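NADP-dependent alcohol dehydrogenase (PDB 2OUI) probably catalyses the NADP-dependent, reversible oxidation of alcohols to aldehydes or ketones, working as a zinc-containing tetramer of the medium-chain dehydrogenase family. Local coordinates at residues A[184-188]-A[189-193]; A[339-342]-A[343-346]; A[4-7]-A[8-11]; A[205-209]-A[210-214]. The protein carries 1 engineered substitution. All blocks are in the same frame, centred on the assembly; numbering follows the deposited sequence.

In the fold
All four contacts are local turns that end one helix or strand and lead to the next. Interactions 1 and 4 close successive helices of the nucleotide-binding half with the same Schellman motif; their centres lie about 11 Å apart, and they touch through a salt bridge from Arg193 to Asp214 and through Ala184 against Tyr210. Both also meet the second subunit. Interaction 2, its centre about 18 Å from that of interaction 4, touches it through Ile345 on Ile206. Interaction 3, a hairpin near the N-terminus, stands about 38 Å from interaction 1, centre to centre. The side chains of Leu344 in interaction 2 and Met6 in interaction 3 remain about 13 and 14 Å from the zinc.

Interaction 1 (A[184-188]-A[189-193]); sequences AGANH and LGAGR
A Schellman motif closes helix 177-188. Its two defining bonds run from Ala191 N to Ala186 O, 3.0 Å and fairly straight (N-H...O 161°), and from Gly190 N to Asn187 O, which is weak at 3.4 Å. Ala186 O is gripped a second time, by Leu189 N at 3.1 Å, and these two donors arrive from opposite faces of the carbonyl plane. The chain can turn here because Gly190 has positive phi (105°), at which a side chain would collide with the carbonyl oxygen of Leu189. Beyond the turn, Ala191 CB points back at the helix and rests 3.3 Å from Ala186 O and 4.1 Å from Ala186 CB, a close fit suited to two small methyl groups. Leu189 lays its CG 3.4 Å from Gly185 O. A water donates to both Asn187 O and Ala191 O, bridging helix end and loop. With CG beside the backbone N (chi1 -78°), the ring of His188 reaches one turn back, and ND1 bonds Ala184 O at 2.9 Å, nearly in the ring plane; His188 N bonds the same oxygen. NE2 bonds Lys313 O of the same chain. Two carbonyl partners fix the ring's rotation and would favour its protonated form. Around the turn, Leu189 packs on Ala159 of helix 148-161 and, with His188, on Leu166 of the second subunit, where the amine of that subunit's Lys313 bonds Gly192 O. Backbone hydrogen bonds join Gly190 to Gly167, Gly192 to Asp168 and Arg193 to Val170, as the chain enters strand 194-197 of the parallel sheet.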
ATOM      1  N   ALA A 184     -14.139   9.366  15.620  1.00 22.06           N
ATOM      2  CA  ALA A 184     -13.729  10.618  14.971  1.00 22.90           C
ATOM      3  C   ALA A 184     -12.716  10.342  13.831  1.00 22.87           C
ATOM      4  O   ALA A 184     -12.838  10.915  12.746  1.00 22.88           O
ATOM      5  CB  ALA A 184     -13.189  11.626  16.004  1.00 21.42           C
ATOM      6  N   GLY A 185     -11.771   9.433  14.066  1.00 22.65           N
ATOM      7  CA  GLY A 185     -10.784   9.026  13.063  1.00 24.12           C
ATOM      8  C   GLY A 185     -11.448   8.420  11.826  1.00 23.41           C
ATOM      9  O   GLY A 185     -11.134   8.814  10.698  1.00 23.02           O
ATOM     10  N   ALA A 186     -12.364   7.465  12.032  1.00 24.10           N
ATOM     11  CA  ALA A 186     -13.111   6.862  10.926  1.00 24.09           C
ATOM     12  C   ALA A 186     -13.867   7.914  10.116  1.00 22.61           C
ATOM     13  O   ALA A 186     -13.879   7.861   8.893  1.00 21.16           O
ATOM     14  CB  ALA A 186     -14.082   5.769  11.447  1.00 23.40           C
ATOM     15  N   ASN A 187     -14.488   8.880  10.789  1.00 21.19           N
ATOM     16  CA  ASN A 187     -15.161   9.982  10.112  1.00 21.28           C
ATOM     17  C   ASN A 187     -14.217  10.862   9.276  1.00 23.76           C
ATOM     18  O   ASN A 187     -14.582  11.333   8.184  1.00 22.70           O
ATOM     19  CB  ASN A 187     -15.895  10.845  11.159  1.00 22.32           C
ATOM     20  CG  ASN A 187     -16.987  11.714  10.552  1.00 26.78           C
ATOM     21  OD1 ASN A 187     -17.076  12.919  10.830  1.00 31.50           O
ATOM     22  ND2 ASN A 187     -17.819  11.122   9.731  1.00 19.82           N
ATOM     23  N   HIS A 188     -13.013  11.087   9.803  1.00 22.91           N
ATOM     24  CA  HIS A 188     -11.955  11.834   9.109  1.00 25.39           C
ATOM     25  C   HIS A 188     -11.223  10.999   8.045  1.00 25.83           C
ATOM     26  O   HIS A 188     -10.405  11.543   7.327  1.00 29.58           O
ATOM     27  CB  HIS A 188     -10.927  12.394  10.099  1.00 26.77           C
ATOM     28  CG  HIS A 188     -11.384  13.628  10.822  1.00 28.29           C
ATOM     29  ND1 HIS A 188     -12.031  13.588  12.040  1.00 34.67           N
ATOM     30  CD2 HIS A 188     -11.265  14.938  10.504  1.00 25.75           C
ATOM     31  CE1 HIS A 188     -12.295  14.823  12.438  1.00 33.38           C
ATOM     32  NE2 HIS A 188     -11.856  15.661  11.517  1.00 34.38           N
ATOM     33  N   LEU A 189     -11.511   9.701   7.951  1.00 23.86           N
ATOM     34  CA  LEU A 189     -10.986   8.880   6.859  1.00 23.15           C
ATOM     35  C   LEU A 189     -12.066   8.597   5.803  1.00 24.33           C
ATOM     36  O   LEU A 189     -11.812   7.926   4.808  1.00 27.08           O
ATOM     37  CB  LEU A 189     -10.409   7.574   7.401  1.00 24.88           C
ATOM     38  CG  LEU A 189      -9.108   7.733   8.207  1.00 23.33           C
ATOM     39  CD1 LEU A 189      -8.626   6.362   8.695  1.00 28.23           C
ATOM     40  CD2 LEU A 189      -8.014   8.401   7.350  1.00 25.09           C
ATOM     41  N   GLY A 190     -13.265   9.124   6.018  1.00 22.95           N
ATOM     42  CA  GLY A 190     -14.279   9.148   4.954  1.00 22.83           C
ATOM     43  C   GLY A 190     -15.390   8.127   5.153  1.00 20.56           C
ATOM     44  O   GLY A 190     -16.182   7.871   4.236  1.00 21.97           O
ATOM     45  N   ALA A 191     -15.467   7.532   6.341  1.00 22.28           N
ATOM     46  CA  ALA A 191     -16.550   6.561   6.594  1.00 22.24           C
ATOM     47  C   ALA A 191     -17.919   7.212   6.537  1.00 23.98           C
ATOM     48  O   ALA A 191     -18.096   8.393   6.906  1.00 22.88           O
ATOM     49  CB  ALA A 191     -16.343   5.817   7.973  1.00 24.14           C
ATOM     50  N   GLY A 192     -18.899   6.438   6.068  1.00 21.87           N
ATOM     51  CA  GLY A 192     -20.272   6.884   5.934  1.00 23.16           C
ATOM     52  C   GLY A 192     -21.033   6.421   7.163  1.00 23.60           C
ATOM     53  O   GLY A 192     -21.045   7.094   8.197  1.00 23.58           O
ATOM     54  N   ARG A 193     -21.657   5.254   7.072  1.00 19.76           N
ATOM     55  CA  ARG A 193     -22.367   4.751   8.236  1.00 20.14           C
ATOM     56  C   ARG A 193     -21.336   4.253   9.248  1.00 20.01           C
ATOM     57  O   ARG A 193     -20.410   3.502   8.896  1.00 22.53           O
ATOM     58  CB  ARG A 193     -23.312   3.625   7.806  1.00 21.41           C
ATOM     59  CG  ARG A 193     -24.196   3.120   8.907  1.00 26.15           C
ATOM     60  CD  ARG A 193     -25.343   2.286   8.330  1.00 29.54           C
ATOM     61  NE  ARG A 193     -26.405   2.123   9.311  1.00 26.51           N
ATOM     62  CZ  ARG A 193     -27.392   1.247   9.196  1.00 30.35           C
ATOM     63  NH1 ARG A 193     -27.458   0.443   8.128  1.00 28.61           N
ATOM     64  NH2 ARG A 193     -28.315   1.173  10.149  1.00 29.21           N
TER
HETATM   65  O   HOH W   1     -16.712  10.916   6.454  1.00 22.99           O

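Interaction 2 (A[339-342]-A[343-346]); sequences NKPA and DLIK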
ATOM      1  N   ASN A 339     -12.097   2.952  38.838  1.00 35.77           N
ATOM      2  CA  ASN A 339     -13.500   2.812  39.293  1.00 37.36           C
ATOM      3  C   ASN A 339     -14.608   3.013  38.234  1.00 38.38           C
ATOM      4  O   ASN A 339     -15.677   2.393  38.325  1.00 39.03           O
ATOM      5  CB  ASN A 339     -13.719   3.699  40.508  1.00 36.83           C
ATOM      6  CG  ASN A 339     -12.834   3.288  41.673  1.00 40.83           C
ATOM      7  OD1 ASN A 339     -12.542   2.103  41.850  1.00 41.22           O
ATOM      8  ND2 ASN A 339     -12.394   4.262  42.470  1.00 43.04           N
ATOM      9  N   LYS A 340     -14.342   3.868  37.244  1.00 37.20           N
ATOM     10  CA  LYS A 340     -15.244   4.126  36.096  1.00 38.49           C
ATOM     11  C   LYS A 340     -16.690   4.503  36.463  1.00 38.32           C
ATOM     12  O   LYS A 340     -17.622   3.756  36.112  1.00 40.80           O
ATOM     13  CB  LYS A 340     -15.309   2.927  35.140  1.00 38.16           C
ATOM     14  CG  LYS A 340     -13.996   2.326  34.679  1.00 49.76           C
ATOM     15  CD  LYS A 340     -14.180   0.814  34.419  1.00 55.22           C
ATOM     16  CE  LYS A 340     -14.664   0.098  35.703  1.00 63.76           C
ATOM     17  NZ  LYS A 340     -14.798  -1.382  35.579  1.00 66.46           N
ATOM     18  N   PRO A 341     -16.905   5.653  37.137  1.00 36.90           N
ATOM     19  CA  PRO A 341     -18.288   6.140  37.300  1.00 36.58           C
ATOM     20  C   PRO A 341     -18.952   6.446  35.949  1.00 36.89           C
ATOM     21  O   PRO A 341     -18.249   6.633  34.938  1.00 36.12           O
ATOM     22  CB  PRO A 341     -18.113   7.437  38.101  1.00 36.12           C
ATOM     23  CG  PRO A 341     -16.713   7.841  37.863  1.00 36.52           C
ATOM     24  CD  PRO A 341     -15.943   6.562  37.778  1.00 36.82           C
ATOM     25  N   ALA A 342     -20.285   6.495  35.937  1.00 35.62           N
ATOM     26  CA  ALA A 342     -21.071   6.694  34.702  1.00 35.47           C
ATOM     27  C   ALA A 342     -20.712   7.999  33.969  1.00 34.19           C
ATOM     28  O   ALA A 342     -20.786   8.091  32.741  1.00 34.84           O
ATOM     29  CB  ALA A 342     -22.574   6.672  35.038  1.00 34.91           C
ATOM     30  N   ASP A 343     -20.344   8.977  34.783  1.00 32.88           N
ATOM     31  CA  ASP A 343     -19.937  10.332  34.470  1.00 35.80           C
ATOM     32  C   ASP A 343     -18.659  10.445  33.610  1.00 34.78           C
ATOM     33  O   ASP A 343     -18.405  11.489  33.004  1.00 33.23           O
ATOM     34  CB  ASP A 343     -19.632  10.970  35.847  1.00 36.84           C
ATOM     35  CG  ASP A 343     -19.855  12.474  35.885  1.00 49.47           C
ATOM     36  OD1 ASP A 343     -19.461  13.187  34.929  1.00 61.50           O
ATOM     37  OD2 ASP A 343     -20.406  12.950  36.905  1.00 54.00           O
ATOM     38  N   LEU A 344     -17.871   9.370  33.562  1.00 31.65           N
ATOM     39  CA  LEU A 344     -16.474   9.447  33.139  1.00 30.01           C
ATOM     40  C   LEU A 344     -16.251   9.201  31.654  1.00 29.95           C
ATOM     41  O   LEU A 344     -16.807   8.269  31.080  1.00 28.15           O
ATOM     42  CB  LEU A 344     -15.621   8.447  33.943  1.00 30.08           C
ATOM     43  CG  LEU A 344     -14.135   8.293  33.545  1.00 29.19           C
ATOM     44  CD1 LEU A 344     -13.356   9.451  34.098  1.00 31.16           C
ATOM     45  CD2 LEU A 344     -13.539   6.997  34.052  1.00 33.95           C
ATOM     46  N   ILE A 345     -15.431  10.066  31.053  1.00 27.59           N
ATOM     47  CA  ILE A 345     -14.719   9.747  29.813  1.00 26.59           C
ATOM     48  C   ILE A 345     -13.226   9.932  30.137  1.00 27.45           C
ATOM     49  O   ILE A 345     -12.503   8.960  30.305  1.00 26.31           O
ATOM     50  CB  ILE A 345     -15.180  10.616  28.599  1.00 24.93           C
ATOM     51  CG1 ILE A 345     -16.685  10.395  28.340  1.00 27.81           C
ATOM     52  CG2 ILE A 345     -14.313  10.297  27.353  1.00 26.10           C
ATOM     53  CD1 ILE A 345     -17.291  11.298  27.268  1.00 25.32           C
ATOM     54  N   LYS A 346     -12.781  11.176  30.318  1.00 25.58           N
ATOM     55  CA  LYS A 346     -11.359  11.411  30.567  1.00 25.28           C
ATOM     56  C   LYS A 346     -11.173  12.564  31.567  1.00 25.25           C
ATOM     57  O   LYS A 346     -11.746  13.625  31.381  1.00 25.91           O
ATOM     58  CB  LYS A 346     -10.697  11.728  29.221  1.00 29.28           C
ATOM     59  CG  LYS A 346      -9.216  11.625  29.182  1.00 33.07           C
ATOM     60  CD  LYS A 346      -8.731  10.196  29.140  1.00 34.03           C
ATOM     61  CE  LYS A 346      -7.223  10.247  29.001  1.00 27.43           C
ATOM     62  NZ  LYS A 346      -6.602   8.894  28.957  1.00 24.94           N
TER
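Pro341 and Leu344 meet across a type I beta turn, the bend that carries the chain from helix 329-339 towards strand 346-350. The turn is closed by Leu344 N, which donates to Pro341 O at 3.1 Å with an N-H...O angle of 153°, the donor standing above the carbonyl plane. Beside this bond the two side chains cross obliquely, Pro341 CG touching Leu344 CB at 4.1 Å. Proline suits the first position: its ring restricts phi to near -60° and presents CG to the leucine. Ala342 and Asp343 fill the two corners, where a small residue and a polar one suit an exposed bend.

The leucine also reaches back beyond the turn. With CG anti to the backbone N (chi1 175°), its CD2 methyl comes to 3.9 Å from Lys340 CA, at the residue whose positive phi ends the helix. Further out, strand 320-325 helps to position the turn: Leu344 packs on Thr321 and His322, Asp343 leans on His322, Ile345 N bonds Thr321 OG1, and Lys346 pairs with Thr321 through the backbone. Separately, Arg200 bonds Leu344 O. The following residues go inward. Ile345 sits among side chains of helices 177-188 and 201-209, and Lys346 extends its amine to a salt bridge with Glu60 and a hydrogen bond to Pro36 O. Within the turn, the leucine side chain makes its nearest approach through CB, Leu344 CB lying 3.3 Å from Pro341 O.

Interaction 3 (A[4-7]-A[8-11]); sequences LAML and GIGR
Leu7 and Arg11 face each other across the end of a beta hairpin that joins strand 2-8 to strand 11-16. Leu7 N donates to Arg11 O at 2.9 Å, with an N-H...O angle of 155°, and Arg11 N bonds Gly8 O at 3.0 Å to close a type II turn. Their side chains cross at about a right angle. Bent at chi3 (-42°), the arginine folds back over the strand, bringing one face of its guanidinium onto Leu7 CB, 3.5 Å from Arg11 NH1; Leu7 CD1 also touches NH1, at 3.8 Å. Arg11 NH2 comes within 3.1 Å of Leu7 O, but at an angle too poor for a hydrogen bond. The leucine continues onto Ile15 of the neighbouring strand.

Met6 serves the other flank. Its extended chain passes Gly8, with Met6 CG 3.6 Å from Gly8 O, and ends with Met6 CE 3.9 Å from Ile9 CG1. A long, unbranched thioether suits this reach, and it also packs on Thr43 and Val44 of helix 38-46. Glycine suits Gly8, whose almost fully stretched backbone would put a CB in conflict with Leu7 O, and Gly10, where the turn takes positive phi (80°).

Gly8 N is buried without a hydrogen-bonding partner, a cost the hairpin bears. The arginine's charge, delocalised over a flat group at the exposed end of the hairpin, probably tolerates its hydrocarbon neighbour and is probably eased by the nearby carbonyl oxygen.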
ATOM      1  N   LEU A   4       4.167   9.762  41.227  1.00 21.10           N
ATOM      2  CA  LEU A   4       3.187   8.748  41.615  1.00 21.14           C
ATOM      3  C   LEU A   4       3.570   7.468  40.891  1.00 21.22           C
ATOM      4  O   LEU A   4       3.593   7.459  39.650  1.00 21.02           O
ATOM      5  CB  LEU A   4       1.771   9.171  41.214  1.00 20.56           C
ATOM      6  CG  LEU A   4       0.720   8.101  41.565  1.00 19.27           C
ATOM      7  CD1 LEU A   4       0.630   7.958  43.048  1.00 18.26           C
ATOM      8  CD2 LEU A   4      -0.633   8.466  40.980  1.00 25.64           C
ATOM      9  N   ALA A   5       3.873   6.407  41.655  1.00 21.50           N
ATOM     10  CA  ALA A   5       4.481   5.183  41.106  1.00 20.28           C
ATOM     11  C   ALA A   5       3.671   3.901  41.311  1.00 19.97           C
ATOM     12  O   ALA A   5       2.861   3.819  42.237  1.00 20.36           O
ATOM     13  CB  ALA A   5       5.866   4.973  41.697  1.00 21.12           C
ATOM     14  N   MET A   6       3.912   2.912  40.438  1.00 22.32           N
ATOM     15  CA  MET A   6       3.510   1.523  40.674  1.00 20.76           C
ATOM     16  C   MET A   6       4.581   0.927  41.564  1.00 23.94           C
ATOM     17  O   MET A   6       5.736   0.782  41.144  1.00 25.87           O
ATOM     18  CB  MET A   6       3.474   0.747  39.359  1.00 20.76           C
ATOM     19  CG  MET A   6       3.207  -0.743  39.530  1.00 21.64           C
ATOM     20  SD  MET A   6       3.004  -1.467  37.898  1.00 27.40           S
ATOM     21  CE  MET A   6       2.781  -3.182  38.382  1.00 26.83           C
ATOM     22  N   LEU A   7       4.208   0.610  42.798  1.00 22.48           N
ATOM     23  CA  LEU A   7       5.150   0.073  43.760  1.00 26.65           C
ATOM     24  C   LEU A   7       5.228  -1.448  43.646  1.00 30.70           C
ATOM     25  O   LEU A   7       6.215  -2.065  44.048  1.00 35.97           O
ATOM     26  CB  LEU A   7       4.732   0.478  45.161  1.00 25.59           C
ATOM     27  CG  LEU A   7       4.471   1.966  45.395  1.00 23.14           C
ATOM     28  CD1 LEU A   7       4.007   2.200  46.815  1.00 24.22           C
ATOM     29  CD2 LEU A   7       5.713   2.771  45.087  1.00 25.66           C
ATOM     30  N   GLY A   8       4.173  -2.039  43.110  1.00 31.19           N
ATOM     31  CA  GLY A   8       4.101  -3.479  42.888  1.00 31.88           C
ATOM     32  C   GLY A   8       2.763  -3.725  42.235  1.00 32.34           C
ATOM     33  O   GLY A   8       1.943  -2.806  42.162  1.00 33.03           O
ATOM     34  N   ILE A   9       2.532  -4.938  41.741  1.00 31.19           N
ATOM     35  CA  ILE A   9       1.208  -5.283  41.228  1.00 32.66           C
ATOM     36  C   ILE A   9       0.176  -4.969  42.310  1.00 30.93           C
ATOM     37  O   ILE A   9       0.322  -5.392  43.458  1.00 29.71           O
ATOM     38  CB  ILE A   9       1.132  -6.749  40.718  1.00 33.75           C
ATOM     39  CG1 ILE A   9       1.941  -6.865  39.418  1.00 31.43           C
ATOM     40  CG2 ILE A   9      -0.332  -7.188  40.498  1.00 33.72           C
ATOM     41  CD1 ILE A   9       2.049  -8.281  38.849  1.00 36.11           C
ATOM     42  N   GLY A  10      -0.824  -4.163  41.943  1.00 29.73           N
ATOM     43  CA  GLY A  10      -1.900  -3.782  42.861  1.00 28.14           C
ATOM     44  C   GLY A  10      -1.629  -2.670  43.872  1.00 26.84           C
ATOM     45  O   GLY A  10      -2.457  -2.447  44.755  1.00 27.50           O
ATOM     46  N   ARG A  11      -0.496  -1.971  43.761  1.00 25.56           N
ATOM     47  CA  ARG A  11      -0.101  -0.956  44.765  1.00 26.00           C
ATOM     48  C   ARG A  11       0.459   0.306  44.110  1.00 25.80           C
ATOM     49  O   ARG A  11       1.372   0.233  43.287  1.00 26.59           O
ATOM     50  CB  ARG A  11       0.963  -1.500  45.738  1.00 27.65           C
ATOM     51  CG  ARG A  11       0.454  -2.240  46.951  1.00 30.58           C
ATOM     52  CD  ARG A  11       1.577  -2.573  47.959  1.00 29.94           C
ATOM     53  NE  ARG A  11       2.804  -3.035  47.300  1.00 33.85           N
ATOM     54  CZ  ARG A  11       3.996  -2.441  47.403  1.00 35.37           C
ATOM     55  NH1 ARG A  11       4.156  -1.350  48.145  1.00 28.15           N
ATOM     56  NH2 ARG A  11       5.041  -2.955  46.765  1.00 34.44           N
TER

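Interaction 4 (A[205-209]-A[210-214]); sequences DIALE and YGATD
Backbone bonds tie Tyr210 and Ala212 to the last turn of helix 201-209. Ala207 O takes two of them, from Tyr210 N at 3.0 Å and from Ala212 N at 3.1 Å, and the donors approach from opposite faces of its plane. The tyrosine N-H stands well above that plane, whereas Ala212 N is tilted from it by 35°. A weaker, bent bond from Tyr210 N to Ile206 O adds to the hold.

The longer-spanning bond, Ala212 N to Ala207 O, belongs to a Schellman motif; that of Tyr210 N is an i+3 bond of the last turn. Gly211 takes the positive-phi position (115°), which leaves no room for a side chain beside the carbonyl oxygen of Tyr210. The motif ends a helix of the Rossmann-like domain and directs the chain into strand 214-216, at the outer edge of the parallel sheet.

Apolar contacts run along both sides of the turn. Ala212 CB points back at the helix, 4.0 Å from Ala207 CB, and small residues suit so close an approach; both alanines also pack on Ala196 of strand 194-197. Leu208 reaches the loop with CD2 4.1 Å from Ala212 CB; the same methyl lies 3.3 Å from Ala212 O. With CG beside the backbone N (chi1 -86°), the Tyr210 ring lies alongside Ile206, its CE2 meeting Ile206 CG2 obliquely at 3.6 Å, and passes on to Met181 and Ala184 of helix 177-188.

Polar ends bond to neighbouring parts of the chain and to the second subunit. The long tyrosine reaches through its hydroxyl to Asp315 O. Thr213 OG1 donates to Asp214 OD1 at 2.7 Å and also bonds Ile194 N; Asp214 OD2 pairs with Arg193, and Gly211 O accepts from Lys313 of the second subunit.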
ATOM      1  N   ASP A 205     -23.775   8.962  23.737  1.00 25.21           N
ATOM      2  CA  ASP A 205     -24.271  10.251  23.293  1.00 25.09           C
ATOM      3  C   ASP A 205     -23.137  11.008  22.581  1.00 23.99           C
ATOM      4  O   ASP A 205     -23.336  11.567  21.505  1.00 25.29           O
ATOM      5  CB  ASP A 205     -24.768  11.066  24.493  1.00 25.42           C
ATOM      6  CG  ASP A 205     -26.051  10.505  25.102  1.00 29.79           C
ATOM      7  OD1 ASP A 205     -26.849   9.847  24.378  1.00 24.93           O
ATOM      8  OD2 ASP A 205     -26.248  10.733  26.314  1.00 25.94           O
ATOM      9  N   ILE A 206     -21.951  10.991  23.182  1.00 24.18           N
ATOM     10  CA  ILE A 206     -20.781  11.685  22.603  1.00 23.15           C
ATOM     11  C   ILE A 206     -20.329  11.074  21.268  1.00 23.13           C
ATOM     12  O   ILE A 206     -19.864  11.803  20.369  1.00 24.64           O
ATOM     13  CB  ILE A 206     -19.607  11.799  23.614  1.00 24.82           C
ATOM     14  CG1 ILE A 206     -20.011  12.654  24.831  1.00 25.55           C
ATOM     15  CG2 ILE A 206     -18.332  12.387  22.946  1.00 25.07           C
ATOM     16  CD1 ILE A 206     -20.440  14.104  24.499  1.00 29.93           C
ATOM     17  N   ALA A 207     -20.465   9.755  21.121  1.00 23.81           N
ATOM     18  CA  ALA A 207     -20.099   9.129  19.845  1.00 23.38           C
ATOM     19  C   ALA A 207     -20.884   9.721  18.660  1.00 24.03           C
ATOM     20  O   ALA A 207     -20.308   9.957  17.589  1.00 23.79           O
ATOM     21  CB  ALA A 207     -20.253   7.650  19.921  1.00 25.67           C
ATOM     22  N   LEU A 208     -22.181   9.966  18.857  1.00 22.62           N
ATOM     23  CA  LEU A 208     -23.018  10.616  17.848  1.00 24.86           C
ATOM     24  C   LEU A 208     -22.496  12.017  17.501  1.00 28.17           C
ATOM     25  O   LEU A 208     -22.662  12.487  16.377  1.00 30.94           O
ATOM     26  CB  LEU A 208     -24.498  10.672  18.273  1.00 22.97           C
ATOM     27  CG  LEU A 208     -25.242   9.332  18.298  1.00 22.78           C
ATOM     28  CD1 LEU A 208     -26.710   9.497  18.770  1.00 20.28           C
ATOM     29  CD2 LEU A 208     -25.215   8.694  16.942  1.00 21.70           C
ATOM     30  N   GLU A 209     -21.843  12.684  18.444  1.00 28.50           N
ATOM     31  CA  GLU A 209     -21.286  14.007  18.132  1.00 28.28           C
ATOM     32  C   GLU A 209     -20.000  13.956  17.308  1.00 29.19           C
ATOM     33  O   GLU A 209     -19.601  14.956  16.724  1.00 29.41           O
ATOM     34  CB  GLU A 209     -21.075  14.838  19.405  1.00 26.59           C
ATOM     35  CG  GLU A 209     -22.375  15.152  20.126  1.00 31.00           C
ATOM     36  CD  GLU A 209     -22.216  16.170  21.262  1.00 33.05           C
ATOM     37  OE1 GLU A 209     -21.110  16.733  21.434  1.00 42.87           O
ATOM     38  OE2 GLU A 209     -23.215  16.413  21.981  1.00 47.54           O
ATOM     39  N   TYR A 210     -19.357  12.791  17.245  1.00 25.78           N
ATOM     40  CA  TYR A 210     -18.074  12.672  16.549  1.00 25.00           C
ATOM     41  C   TYR A 210     -18.194  11.990  15.187  1.00 27.28           C
ATOM     42  O   TYR A 210     -17.178  11.673  14.544  1.00 27.51           O
ATOM     43  CB  TYR A 210     -17.106  11.891  17.418  1.00 26.31           C
ATOM     44  CG  TYR A 210     -16.357  12.748  18.431  1.00 25.52           C
ATOM     45  CD1 TYR A 210     -15.575  13.837  18.020  1.00 27.18           C
ATOM     46  CD2 TYR A 210     -16.353  12.400  19.777  1.00 27.25           C
ATOM     47  CE1 TYR A 210     -14.852  14.611  18.964  1.00 24.53           C
ATOM     48  CE2 TYR A 210     -15.637  13.132  20.720  1.00 29.10           C
ATOM     49  CZ  TYR A 210     -14.897  14.229  20.322  1.00 29.12           C
ATOM     50  OH  TYR A 210     -14.202  14.894  21.292  1.00 27.83           O
ATOM     51  N   GLY A 211     -19.432  11.709  14.792  1.00 25.69           N
ATOM     52  CA  GLY A 211     -19.696  11.129  13.487  1.00 25.33           C
ATOM     53  C   GLY A 211     -20.283   9.732  13.487  1.00 24.33           C
ATOM     54  O   GLY A 211     -20.555   9.201  12.408  1.00 21.31           O
ATOM     55  N   ALA A 212     -20.489   9.123  14.658  1.00 21.00           N
ATOM     56  CA  ALA A 212     -21.286   7.859  14.688  1.00 22.65           C
ATOM     57  C   ALA A 212     -22.677   8.099  14.124  1.00 20.63           C
ATOM     58  O   ALA A 212     -23.269   9.157  14.333  1.00 20.54           O
ATOM     59  CB  ALA A 212     -21.437   7.300  16.103  1.00 20.00           C
ATOM     60  N   THR A 213     -23.242   7.083  13.464  1.00 19.77           N
ATOM     61  CA  THR A 213     -24.611   7.189  12.976  1.00 19.44           C
ATOM     62  C   THR A 213     -25.560   6.239  13.690  1.00 19.98           C
ATOM     63  O   THR A 213     -26.779   6.463  13.690  1.00 22.13           O
ATOM     64  CB  THR A 213     -24.705   6.906  11.442  1.00 24.49           C
ATOM     65  OG1 THR A 213     -24.123   5.633  11.169  1.00 18.62           O
ATOM     66  CG2 THR A 213     -23.925   7.930  10.640  1.00 21.18           C
ATOM     67  N   ASP A 214     -25.010   5.168  14.280  1.00 20.98           N
ATOM     68  CA  ASP A 214     -25.819   4.078  14.845  1.00 22.24           C
ATOM     69  C   ASP A 214     -25.175   3.576  16.136  1.00 22.78           C
ATOM     70  O   ASP A 214     -24.164   2.887  16.082  1.00 23.97           O
ATOM     71  CB  ASP A 214     -25.908   2.885  13.879  1.00 21.87           C
ATOM     72  CG  ASP A 214     -26.648   3.212  12.596  1.00 24.28           C
ATOM     73  OD1 ASP A 214     -26.011   3.818  11.699  1.00 23.56           O
ATOM     74  OD2 ASP A 214     -27.848   2.846  12.478  1.00 23.88           O
TER